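PDB 6AUF: beta-lactamase-like protein from Novosphingobium pentaromativorans US6-1, which probably hydrolyses beta-lactam antibiotics as a two-zinc, B3-type metallo-beta-lactamase. Local coordinates for residues A47-N52 against D259-K264; A62-T67 against I206-S211; Q195-D198 against T202-M205; N52-G57 against L93-A98; G39-A44 against P79-P84. All coordinates share one frame; numbering follows the deposited sequence.

Contact 1. Residues A47-N52 against D259-K264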
# COMPACT_ATOMS: atom_id res chain seq x y z
N ALA A 47 12.43 -5.78 -8.41
CA ALA A 47 12.54 -4.96 -9.60
C ALA A 47 12.80 -3.52 -9.20
O ALA A 47 12.63 -3.12 -8.05
CB ALA A 47 11.30 -5.06 -10.48
N HIS A 48 13.22 -2.75 -10.19
CA HIS A 48 13.53 -1.34 -10.03
C HIS A 48 12.31 -0.54 -10.49
O HIS A 48 11.84 -0.71 -11.61
CB HIS A 48 14.76 -1.00 -10.86
CG HIS A 48 15.12 0.45 -10.87
ND1 HIS A 48 15.52 1.12 -9.73
CD2 HIS A 48 15.14 1.36 -11.87
CE1 HIS A 48 15.78 2.38 -10.04
NE2 HIS A 48 15.56 2.55 -11.33
N ILE A 49 11.80 0.33 -9.62
CA ILE A 49 10.65 1.13 -10.03
C ILE A 49 11.16 2.42 -10.64
O ILE A 49 10.89 2.71 -11.81
CB ILE A 49 9.69 1.40 -8.86
CG1 ILE A 49 9.04 0.09 -8.42
CG2 ILE A 49 8.64 2.43 -9.25
CD1 ILE A 49 8.12 0.27 -7.24
N TYR A 50 11.90 3.21 -9.87
CA TYR A 50 12.40 4.48 -10.36
C TYR A 50 13.32 5.07 -9.30
O TYR A 50 13.03 4.98 -8.11
CB TYR A 50 11.26 5.45 -10.68
CG TYR A 50 11.66 6.60 -11.59
CD1 TYR A 50 11.81 6.41 -12.95
CD2 TYR A 50 11.89 7.88 -11.07
CE1 TYR A 50 12.18 7.46 -13.78
CE2 TYR A 50 12.25 8.93 -11.90
CZ TYR A 50 12.40 8.71 -13.25
OH TYR A 50 12.76 9.74 -14.09
N GLY A 51 14.43 5.66 -9.75
CA GLY A 51 15.40 6.22 -8.84
C GLY A 51 15.69 5.31 -7.66
O GLY A 51 16.10 4.16 -7.83
N ASN A 52 15.45 5.82 -6.45
CA ASN A 52 15.75 5.13 -5.20
C ASN A 52 14.63 4.19 -4.76
O ASN A 52 14.63 3.76 -3.59
CB ASN A 52 16.03 6.15 -4.09
CG ASN A 52 14.81 7.03 -3.78
OD1 ASN A 52 13.72 6.85 -4.34
ND2 ASN A 52 14.98 7.97 -2.85
N ASP A 259 3.28 -4.80 -16.03
CA ASP A 259 3.47 -4.41 -17.42
C ASP A 259 4.23 -3.09 -17.53
O ASP A 259 5.12 -2.95 -18.38
CB ASP A 259 2.13 -4.29 -18.13
CG ASP A 259 1.54 -5.63 -18.52
OD1 ASP A 259 2.17 -6.67 -18.20
OD2 ASP A 259 0.46 -5.65 -19.15
N ARG A 260 3.87 -2.11 -16.71
CA ARG A 260 4.52 -0.80 -16.75
C ARG A 260 5.99 -0.92 -16.34
O ARG A 260 6.86 -0.25 -16.91
CB ARG A 260 3.77 0.19 -15.85
CG ARG A 260 2.33 0.47 -16.30
CD ARG A 260 1.72 1.76 -15.67
NE ARG A 260 1.53 1.63 -14.23
CZ ARG A 260 2.04 2.45 -13.32
NH1 ARG A 260 2.77 3.51 -13.68
NH2 ARG A 260 1.82 2.22 -12.04
N LEU A 261 6.28 -1.78 -15.36
CA LEU A 261 7.66 -2.04 -14.97
C LEU A 261 8.40 -2.83 -16.04
O LEU A 261 9.62 -2.71 -16.18
CB LEU A 261 7.70 -2.79 -13.64
CG LEU A 261 7.42 -1.95 -12.40
CD1 LEU A 261 7.76 -2.72 -11.14
CD2 LEU A 261 8.18 -0.64 -12.47
N SER A 262 7.68 -3.64 -16.82
CA SER A 262 8.28 -4.49 -17.83
C SER A 262 8.15 -3.89 -19.23
O SER A 262 7.98 -4.63 -20.21
CB SER A 262 7.67 -5.89 -17.78
OG SER A 262 7.74 -6.42 -16.46
N GLY A 263 8.18 -2.57 -19.34
CA GLY A 263 8.19 -1.92 -20.64
C GLY A 263 6.96 -2.20 -21.49
O GLY A 263 6.87 -1.70 -22.62
N LYS A 264 6.02 -2.99 -20.98
CA LYS A 264 4.81 -3.24 -21.76
C LYS A 264 3.87 -2.04 -21.74
O LYS A 264 3.12 -1.83 -22.69
CB LYS A 264 4.10 -4.50 -21.25
CG LYS A 264 4.57 -5.82 -21.89
CD LYS A 264 3.92 -7.07 -21.25
CE LYS A 264 2.45 -7.29 -21.68
NZ LYS A 264 1.73 -8.33 -20.86

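Contact 2. Residues A62-T67 against I206-S211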
# COMPACT_ATOMS: atom_id res chain seq x y z
N ALA A 62 2.33 -6.01 -3.07
CA ALA A 62 3.50 -5.15 -3.21
C ALA A 62 4.20 -4.96 -1.87
O ALA A 62 3.63 -5.16 -0.79
CB ALA A 62 3.12 -3.78 -3.77
N SER A 63 5.47 -4.59 -1.96
CA SER A 63 6.27 -4.16 -0.83
C SER A 63 7.31 -3.23 -1.41
O SER A 63 8.03 -3.62 -2.34
CB SER A 63 6.92 -5.35 -0.11
OG SER A 63 7.49 -4.93 1.12
N ILE A 64 7.37 -1.99 -0.91
CA ILE A 64 8.15 -0.92 -1.55
C ILE A 64 9.36 -0.58 -0.69
O ILE A 64 9.23 -0.34 0.51
CB ILE A 64 7.29 0.32 -1.78
CG1 ILE A 64 6.00 -0.07 -2.52
CG2 ILE A 64 8.11 1.37 -2.52
CD1 ILE A 64 6.22 -0.78 -3.83
N LEU A 65 10.53 -0.54 -1.32
CA LEU A 65 11.77 -0.18 -0.66
C LEU A 65 12.27 1.13 -1.24
O LEU A 65 12.32 1.30 -2.47
CB LEU A 65 12.84 -1.27 -0.82
CG LEU A 65 14.22 -0.89 -0.29
CD1 LEU A 65 14.13 -0.55 1.18
CD2 LEU A 65 15.23 -1.99 -0.51
N VAL A 66 12.64 2.06 -0.37
CA VAL A 66 13.04 3.40 -0.76
C VAL A 66 14.38 3.67 -0.10
O VAL A 66 14.48 3.69 1.13
CB VAL A 66 11.99 4.45 -0.38
CG1 VAL A 66 12.52 5.83 -0.58
CG2 VAL A 66 10.74 4.27 -1.22
N THR A 67 15.42 3.85 -0.92
CA THR A 67 16.79 3.75 -0.45
C THR A 67 17.49 5.11 -0.38
O THR A 67 17.25 6.01 -1.19
CB THR A 67 17.58 2.81 -1.36
OG1 THR A 67 17.23 3.07 -2.72
CG2 THR A 67 17.27 1.35 -1.04
N ILE A 206 6.35 9.71 -7.12
CA ILE A 206 5.74 8.40 -6.96
C ILE A 206 4.62 8.50 -5.94
O ILE A 206 4.73 9.18 -4.91
CB ILE A 206 6.81 7.37 -6.57
CG1 ILE A 206 7.73 7.14 -7.77
CG2 ILE A 206 6.17 6.05 -6.14
CD1 ILE A 206 9.08 6.64 -7.40
N ALA A 207 3.51 7.85 -6.25
CA ALA A 207 2.36 7.77 -5.36
C ALA A 207 2.06 6.30 -5.11
O ALA A 207 1.64 5.59 -6.02
CB ALA A 207 1.15 8.49 -5.96
N TYR A 208 2.30 5.85 -3.88
CA TYR A 208 1.87 4.53 -3.43
C TYR A 208 0.44 4.68 -2.89
O TYR A 208 0.20 4.82 -1.68
CB TYR A 208 2.85 3.97 -2.41
CG TYR A 208 2.63 2.51 -2.05
CD1 TYR A 208 2.46 1.54 -3.05
CD2 TYR A 208 2.61 2.10 -0.72
CE1 TYR A 208 2.25 0.21 -2.72
CE2 TYR A 208 2.39 0.77 -0.38
CZ TYR A 208 2.22 -0.17 -1.39
OH TYR A 208 2.01 -1.48 -1.07
N ALA A 209 -0.52 4.69 -3.81
CA ALA A 209 -1.92 4.91 -3.46
C ALA A 209 -2.53 3.58 -3.03
O ALA A 209 -2.49 2.60 -3.77
CB ALA A 209 -2.70 5.50 -4.62
N ASP A 210 -3.08 3.57 -1.82
CA ASP A 210 -3.64 2.38 -1.20
C ASP A 210 -4.75 1.78 -2.04
O ASP A 210 -5.34 2.44 -2.90
CB ASP A 210 -4.18 2.73 0.18
CG ASP A 210 -4.43 1.53 1.03
OD1 ASP A 210 -4.13 0.39 0.57
OD2 ASP A 210 -4.92 1.72 2.15
N SER A 211 -5.05 0.50 -1.79
CA SER A 211 -6.28 -0.09 -2.29
C SER A 211 -7.44 0.86 -2.04
O SER A 211 -7.51 1.51 -0.99
CB SER A 211 -6.56 -1.43 -1.61
OG SER A 211 -5.37 -2.17 -1.44

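Contact 3. Residues Q195-D198 against T202-M205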
# COMPACT_ATOMS: atom_id res chain seq x y z
N GLN A 195 9.41 11.98 -3.97
CA GLN A 195 10.09 12.27 -5.23
C GLN A 195 11.21 11.26 -5.51
O GLN A 195 11.92 10.82 -4.60
CB GLN A 195 10.66 13.68 -5.24
CG GLN A 195 11.39 14.01 -6.52
CD GLN A 195 11.87 15.44 -6.57
OE1 GLN A 195 11.25 16.28 -7.21
NE2 GLN A 195 12.97 15.73 -5.88
N ALA A 196 11.35 10.90 -6.79
CA ALA A 196 12.39 9.99 -7.25
C ALA A 196 13.01 10.54 -8.53
O ALA A 196 12.31 11.08 -9.39
CB ALA A 196 11.84 8.59 -7.50
N CYS A 197 14.32 10.41 -8.64
CA CYS A 197 15.03 10.94 -9.80
C CYS A 197 15.92 9.85 -10.38
O CYS A 197 16.53 9.07 -9.64
CB CYS A 197 15.84 12.17 -9.43
SG CYS A 197 14.85 13.38 -8.49
N ASP A 198 15.97 9.79 -11.71
CA ASP A 198 16.73 8.76 -12.40
C ASP A 198 18.20 9.15 -12.41
O ASP A 198 18.62 10.02 -11.65
CB ASP A 198 16.19 8.53 -13.82
CG ASP A 198 16.34 9.75 -14.73
OD1 ASP A 198 16.96 10.75 -14.30
OD2 ASP A 198 15.85 9.68 -15.88
N THR A 202 16.14 13.44 -14.04
CA THR A 202 14.72 13.60 -14.34
C THR A 202 13.98 13.08 -13.12
O THR A 202 14.21 11.94 -12.70
CB THR A 202 14.32 12.84 -15.60
OG1 THR A 202 14.61 13.63 -16.75
CG2 THR A 202 12.85 12.54 -15.58
N CYS A 203 13.13 13.91 -12.54
CA CYS A 203 12.49 13.59 -11.27
C CYS A 203 11.00 13.40 -11.49
O CYS A 203 10.39 14.08 -12.32
CB CYS A 203 12.74 14.68 -10.24
SG CYS A 203 14.49 14.89 -9.80
N ARG A 204 10.43 12.47 -10.75
CA ARG A 204 9.03 12.12 -10.84
C ARG A 204 8.51 11.91 -9.43
O ARG A 204 9.24 11.46 -8.55
CB ARG A 204 8.80 10.84 -11.66
CG ARG A 204 9.45 10.83 -13.00
CD ARG A 204 8.90 11.91 -13.90
NE ARG A 204 9.11 11.53 -15.29
CZ ARG A 204 9.08 12.38 -16.31
NH1 ARG A 204 8.85 13.67 -16.09
NH2 ARG A 204 9.28 11.92 -17.54
N MET A 205 7.24 12.24 -9.23
CA MET A 205 6.60 11.94 -7.97
C MET A 205 5.99 10.55 -8.05
O MET A 205 5.23 10.24 -8.97
CB MET A 205 5.53 12.97 -7.66
CG MET A 205 6.08 14.35 -7.51
SD MET A 205 7.20 14.46 -6.11
CE MET A 205 6.15 13.86 -4.78

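Contact 4. Residues N52-G57 against L93-A98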
# COMPACT_ATOMS: atom_id res chain seq x y z
N ASN A 52 15.45 5.82 -6.45
CA ASN A 52 15.75 5.13 -5.20
C ASN A 52 14.63 4.19 -4.76
O ASN A 52 14.63 3.76 -3.59
CB ASN A 52 16.03 6.15 -4.09
CG ASN A 52 14.81 7.03 -3.78
OD1 ASN A 52 13.72 6.85 -4.34
ND2 ASN A 52 14.98 7.97 -2.85
N THR A 53 13.70 3.85 -5.64
CA THR A 53 12.50 3.11 -5.27
C THR A 53 12.46 1.77 -5.99
O THR A 53 12.66 1.69 -7.20
CB THR A 53 11.25 3.92 -5.60
OG1 THR A 53 11.34 5.17 -4.91
CG2 THR A 53 10.00 3.17 -5.17
N TRP A 54 12.13 0.72 -5.23
CA TRP A 54 12.27 -0.66 -5.66
C TRP A 54 11.02 -1.46 -5.29
O TRP A 54 10.47 -1.31 -4.20
CB TRP A 54 13.48 -1.29 -4.99
CG TRP A 54 14.75 -0.48 -5.15
CD1 TRP A 54 15.22 0.47 -4.30
CD2 TRP A 54 15.70 -0.59 -6.21
NE1 TRP A 54 16.41 0.98 -4.77
CE2 TRP A 54 16.73 0.34 -5.94
CE3 TRP A 54 15.79 -1.38 -7.36
CZ2 TRP A 54 17.82 0.50 -6.77
CZ3 TRP A 54 16.88 -1.22 -8.19
CH2 TRP A 54 17.88 -0.28 -7.90
N TYR A 55 10.59 -2.33 -6.21
CA TYR A 55 9.60 -3.34 -5.88
C TYR A 55 10.31 -4.54 -5.27
O TYR A 55 11.26 -5.07 -5.86
CB TYR A 55 8.80 -3.77 -7.11
CG TYR A 55 7.60 -4.63 -6.78
CD1 TYR A 55 7.72 -6.02 -6.68
CD2 TYR A 55 6.35 -4.06 -6.57
CE1 TYR A 55 6.61 -6.81 -6.38
CE2 TYR A 55 5.25 -4.83 -6.27
CZ TYR A 55 5.38 -6.20 -6.17
OH TYR A 55 4.26 -6.93 -5.87
N VAL A 56 9.86 -4.97 -4.10
CA VAL A 56 10.52 -6.04 -3.36
C VAL A 56 9.46 -6.97 -2.78
O VAL A 56 9.76 -7.80 -1.92
CB VAL A 56 11.43 -5.49 -2.26
CG1 VAL A 56 12.71 -4.92 -2.85
CG2 VAL A 56 10.68 -4.42 -1.46
N GLY A 57 8.23 -6.82 -3.25
CA GLY A 57 7.13 -7.63 -2.78
C GLY A 57 7.04 -8.95 -3.51
O GLY A 57 7.99 -9.40 -4.17
N LEU A 93 18.95 -7.36 -4.10
CA LEU A 93 19.18 -6.08 -4.74
C LEU A 93 20.47 -5.42 -4.28
O LEU A 93 20.81 -4.33 -4.77
CB LEU A 93 18.00 -5.15 -4.48
CG LEU A 93 17.12 -4.80 -5.68
CD1 LEU A 93 16.63 -6.06 -6.32
CD2 LEU A 93 15.93 -3.93 -5.23
N GLY A 94 21.19 -6.03 -3.33
CA GLY A 94 22.41 -5.46 -2.81
C GLY A 94 22.24 -4.54 -1.63
O GLY A 94 23.15 -3.76 -1.33
N PHE A 95 21.10 -4.60 -0.94
CA PHE A 95 20.82 -3.74 0.20
C PHE A 95 20.75 -4.55 1.49
O PHE A 95 20.31 -5.70 1.49
CB PHE A 95 19.52 -2.96 -0.00
CG PHE A 95 19.55 -2.03 -1.19
CD1 PHE A 95 20.37 -0.91 -1.19
CD2 PHE A 95 18.76 -2.28 -2.29
CE1 PHE A 95 20.40 -0.06 -2.28
CE2 PHE A 95 18.78 -1.42 -3.39
CZ PHE A 95 19.60 -0.31 -3.38
N ASP A 96 21.20 -3.94 2.58
CA ASP A 96 21.20 -4.61 3.88
C ASP A 96 19.89 -4.33 4.59
O ASP A 96 19.56 -3.16 4.83
CB ASP A 96 22.36 -4.11 4.73
CG ASP A 96 22.64 -5.01 5.91
OD1 ASP A 96 21.73 -5.75 6.33
OD2 ASP A 96 23.79 -4.98 6.42
N PRO A 97 19.12 -5.36 4.95
CA PRO A 97 17.87 -5.10 5.69
C PRO A 97 18.10 -4.43 7.04
O PRO A 97 17.15 -3.86 7.61
CB PRO A 97 17.25 -6.50 5.85
CG PRO A 97 17.98 -7.38 4.88
CD PRO A 97 19.35 -6.80 4.75
N ALA A 98 19.33 -4.48 7.56
CA ALA A 98 19.63 -3.73 8.77
C ALA A 98 19.64 -2.23 8.53
O ALA A 98 19.61 -1.45 9.49
CB ALA A 98 20.97 -4.18 9.35

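Contact 5. Residues G39-A44 against P79-P84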
# COMPACT_ATOMS: atom_id res chain seq x y z
N GLY A 39 -0.82 -15.78 -5.84
CA GLY A 39 0.38 -14.98 -5.89
C GLY A 39 0.80 -14.30 -4.61
O GLY A 39 1.98 -13.94 -4.48
N TRP A 40 -0.12 -14.13 -3.65
CA TRP A 40 0.14 -13.25 -2.52
C TRP A 40 1.40 -13.64 -1.77
O TRP A 40 2.23 -12.79 -1.44
CB TRP A 40 -1.05 -13.23 -1.56
CG TRP A 40 -2.24 -12.49 -2.08
CD1 TRP A 40 -2.40 -11.97 -3.34
CD2 TRP A 40 -3.45 -12.22 -1.38
NE1 TRP A 40 -3.63 -11.39 -3.45
CE2 TRP A 40 -4.30 -11.52 -2.26
CE3 TRP A 40 -3.90 -12.50 -0.08
CZ2 TRP A 40 -5.57 -11.09 -1.89
CZ3 TRP A 40 -5.17 -12.07 0.28
CH2 TRP A 40 -5.99 -11.39 -0.62
N SER A 41 1.57 -14.93 -1.48
CA SER A 41 2.78 -15.41 -0.81
C SER A 41 3.75 -16.06 -1.79
O SER A 41 4.64 -16.81 -1.37
CB SER A 41 2.41 -16.38 0.31
OG SER A 41 1.71 -15.69 1.34
N HIS A 42 3.60 -15.77 -3.06
CA HIS A 42 4.36 -16.40 -4.12
C HIS A 42 5.53 -15.52 -4.52
O HIS A 42 5.33 -14.33 -4.82
CB HIS A 42 3.48 -16.66 -5.33
CG HIS A 42 4.13 -17.49 -6.38
ND1 HIS A 42 5.11 -16.99 -7.20
CD2 HIS A 42 3.97 -18.79 -6.72
CE1 HIS A 42 5.52 -17.94 -8.02
NE2 HIS A 42 4.84 -19.04 -7.75
N PRO A 43 6.75 -16.04 -4.53
CA PRO A 43 7.92 -15.16 -4.69
C PRO A 43 8.01 -14.60 -6.10
O PRO A 43 7.76 -15.29 -7.08
CB PRO A 43 9.10 -16.08 -4.37
CG PRO A 43 8.48 -17.31 -3.74
CD PRO A 43 7.15 -17.44 -4.37
N ALA A 44 8.38 -13.33 -6.17
CA ALA A 44 8.60 -12.58 -7.39
C ALA A 44 10.01 -12.01 -7.38
O ALA A 44 10.55 -11.70 -6.31
CB ALA A 44 7.59 -11.43 -7.53
N PRO A 79 1.74 -10.71 3.10
CA PRO A 79 1.00 -11.56 4.05
C PRO A 79 1.85 -11.99 5.24
O PRO A 79 3.06 -11.76 5.32
CB PRO A 79 0.57 -12.75 3.19
CG PRO A 79 0.50 -12.19 1.79
CD PRO A 79 1.60 -11.18 1.71
N ALA A 80 1.19 -12.67 6.18
CA ALA A 80 1.82 -12.97 7.46
C ALA A 80 3.04 -13.86 7.31
O ALA A 80 3.94 -13.82 8.15
CB ALA A 80 0.81 -13.61 8.41
N ASP A 81 3.09 -14.68 6.26
CA ASP A 81 4.20 -15.62 6.09
C ASP A 81 5.27 -15.11 5.13
O ASP A 81 6.18 -15.87 4.79
CB ASP A 81 3.70 -16.98 5.60
CG ASP A 81 3.03 -16.92 4.23
OD1 ASP A 81 2.93 -15.81 3.66
OD2 ASP A 81 2.59 -17.97 3.72
N ALA A 82 5.18 -13.86 4.69
CA ALA A 82 5.97 -13.40 3.55
C ALA A 82 7.24 -12.66 3.95
O ALA A 82 7.98 -12.23 3.06
CB ALA A 82 5.11 -12.52 2.65
N ALA A 83 7.52 -12.51 5.24
CA ALA A 83 8.70 -11.76 5.68
C ALA A 83 9.97 -12.21 4.94
O ALA A 83 10.64 -11.38 4.30
CB ALA A 83 8.87 -11.91 7.19
N PRO A 84 10.34 -13.49 5.00
CA PRO A 84 11.59 -13.92 4.33
C PRO A 84 11.62 -13.61 2.84
O PRO A 84 12.70 -13.31 2.30
CB PRO A 84 11.64 -15.43 4.60
CG PRO A 84 10.81 -15.63 5.83
CD PRO A 84 9.70 -14.60 5.74

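Contact 1. Residues A47-N52 against D259-K264
Leu261 packs against Ala47, His48 and Ile49. The contact joins the last turn of helix 257-261 to strand 47-50, an outermost strand of the seven-stranded sheet in the metallo-beta-lactamase fold. Leu261 supplies the helix side of the tight part alone, and its two methyl branches do different work. CD2 rests on the strand backbone, 3.8 Å from His48 O and 3.9 Å from Ile49 CA. CD1 meets side chains instead, with Ile49 CG1 at 4.1 Å and Ala47 CB at 4.3 Å. In Ile49, CG1 stands beside the backbone N (chi1 -67°), and this branch is the one that touches the leucine. All these contacts are apolar or graze a carbonyl oxygen. Leu27 of helix 27-30 also touches both Ala47 and Leu261, so a third element joins this part of the interface.

The rest of the contact is loose. Strand 47-50 ends in a classic beta bulge, where Ile49 and Tyr50 both face Thr53, and from Tyr50 on the chain makes no contact with segment 259-264. His48 is exposed and its imidazole stays clear of the leucine. On the other partner the helix stops at Leu261, and Ser262 is the first residue outside it. Beyond it, exposed Lys264 folds back on Asp259 in a salt bridge. Lys264 NZ stands 3.2 Å from Asp259 OD1 and meets it from above the carboxylate plane.

Contact 2. Residues A62-T67 against I206-S211
Ala62 places its CB 3.7 Å from Tyr208 OH, and the same methyl lies 4.2 Å from Tyr208 CE1. It comes to the phenol obliquely, at the hydroxyl end. The polar partner of that hydroxyl is Asp76, whose OD2 is hydrogen-bonded to it. Ser63 turns its side chain away from Tyr208, and its OG is hydrogen-bonded to the backbone O of the same Asp76.

Ile64 comes next and points back toward Tyr208. Its CG1 lies over one face of the ring, 3.9 Å from the centroid and 14° off the normal. This is a CH-pi contact, shifted slightly to the CE1 side, where CG1 to Tyr208 CE1 is 3.8 Å. Tyr208 CG is anti to the backbone N (chi1 -170°), which carries the ring across to strand 64-66. The contact therefore bridges the two beta sheets of the metallo-beta-lactamase sandwich, with strand 64-66 in one and strand 203-208 in the other. All three touching residues are buried. The nearest side-chain atoms of Tyr208 and the zinc ligand His112 are about 5 Å apart, so the packing lies close to the metal site. Past Ile64, Val66 has no contact with segment 206-211 and packs on Trp194 instead. At the end of the segment, Thr67 has left the interface, and its OG1 is hydrogen-bonded to Asn52 O.

Contact 3. Residues Q195-D198 against T202-M205
Cys197 and Cys203 are joined by a disulfide, SG to SG 2.0 Å, across the end of a beta hairpin formed by strands 190-197 and 203-208. The two cysteines are an antiparallel non-hydrogen-bonded pair, with both side chains on the sheet face that also carries Gln195 and Met205. The torsion about the S-S bond is 106°.

Backbone hydrogen bonds come next. Ala196 and Arg204 are a hydrogen-bonded pair: Ala196 N to Arg204 O is 2.8 Å, and Arg204 N to Ala196 O is 2.7 Å. Nearer the turn, Asp198 N gives a bond of 2.9 Å to Thr202 O.

One side chain bonds to the main chain. Thr202 N reaches Asp198 OD1 at 2.8 Å, arriving from above the carboxylate plane, 40° out of it. Asp198 CG sits between its own N and carbonyl carbon (chi1 64°), and this brings the carboxylate to the backbone N of Thr202.

Van der Waals contacts follow on the disulfide face. Met205 bends back at chi2 and chi3, so that its SD lies 3.7 Å from Gln195 CB. Gln195 runs out extended, and its OE1 comes to 3.7 Å from Cys203 CB.

The Cys197-Cys203 disulfide, and two hydrogen bonds between Asp198 and Thr202, therefore close the hairpin at its surface end. The disulfide is consistent with an exported protein, since such links usually form outside the reducing cytosol.

Contact 4. Residues N52-G57 against L93-A98
A Schellman motif at Gly94 ends the helix that begins at residue 83, and the residues on either side of that glycine, Leu93 and Phe95, both pack on Trp54. Trp54 lies on strand 53-55. Its CG is beside the backbone N (chi1 -51°), and chi2 of 91° turns the indole across the CB-CG bond to meet the loop.

The two partners take different parts of the indole. Leu93 uses CD2, which is nearest the six-membered ring at Trp54 CE3, 3.3 Å away. The same methyl also reaches Val56, with Val56 CG1 at 4.1 Å from Leu93 CD2. Phe95 approaches the pyrrole part. Its CE2 lies over one face of the indole, 3.6 Å from Trp54 NE1 and 3.7 Å from Trp54 CE2. The planes meet at 58°, with 5.0 Å between the centroids of the phenyl and five-membered rings, an oblique pair. The indole N-H is used elsewhere, in a hydrogen bond with Thr67 OG1.

Beyond Phe95 the loop is shaped by an Asx turn, in which Ala98 N bonds to Asp96 OD1 at 3.0 Å. This polar turn stays clear of Trp54.

The loop 93-98 belongs to the beta-alpha-beta crossover from strand 72-75 through helix 83-91 to strand 100-104. Ile90 of the helix touches both Val56 and Phe95, while His72 of strand 72-75 meets the Phe95 ring edge-to-face. The contact thus joins this crossover to strand 53-55 of the same sheet.

Contact 5. Residues G39-A44 against P79-P84
Ser41 holds OG beside its own backbone N (chi1 -66°), and Asp81 places CG between its N and its carbonyl carbon (chi1 63°). These two torsions bring hydroxyl and carboxylate together. Ser41 OG donates a hydrogen bond of 2.6 Å to Asp81 OD1, and OD1 accepts it with its syn lone pair, on the side of the other carboxylate oxygen. It is the only hydrogen bond between segments 39-44 and 79-84.

Pro79 packs beside this bond. Its ring meets Trp40 and Ser41: Pro79 CD is 3.6 Å from Trp40 O, and Pro79 CG makes an apolar contact of 3.8 Å with Trp40 CB. Pro79 CB also comes within 3.7 Å of Ser41 OG.

Both segments are bent here. Pro79 to Ala82 form a type I beta turn, closed by Ala82 N to Pro79 O at 3.0 Å, which presents Pro79 and Asp81 to the same partner. In the other segment, His42 N bonds back to Gly39 O at 2.8 Å.

The indole of Trp40 leads away from Pro79 toward the metal site. It meets the ring of the zinc ligand His251, and its nearest atom is about 5 Å from a zinc ion. The contact thus joins the end of the short, weakly bonded helix 37-40, beside the zinc site, to the turn that leads into helix 83-91. Ala83 in the first turn of that helix packs in addition on Glu118 and Leu119 of helix 116-121.

In the fold
Contact 2 is the buried one, its centre about 6 Å from the centre of the chain, and it is the one contact of the five whose two segments lie in different sheets. Contact 3 is at the surface, its centre about 20 Å from the centre of the chain, and the other three are partly buried. Contacts 1, 2 and 4 share one sheet through the neighbouring strands 47-50, 53-55 and 64-66. Contacts 2 and 3 both use strand 203-208. The chemistry follows the place: apolar and aromatic packing in contacts 1, 2 and 4, but a disulfide and hydrogen bonds in contact 3. Contact 5 mixes both and lies near the zinc ions. Tyr50 OH bonds to Thr202 O, linking contacts 1 and 3.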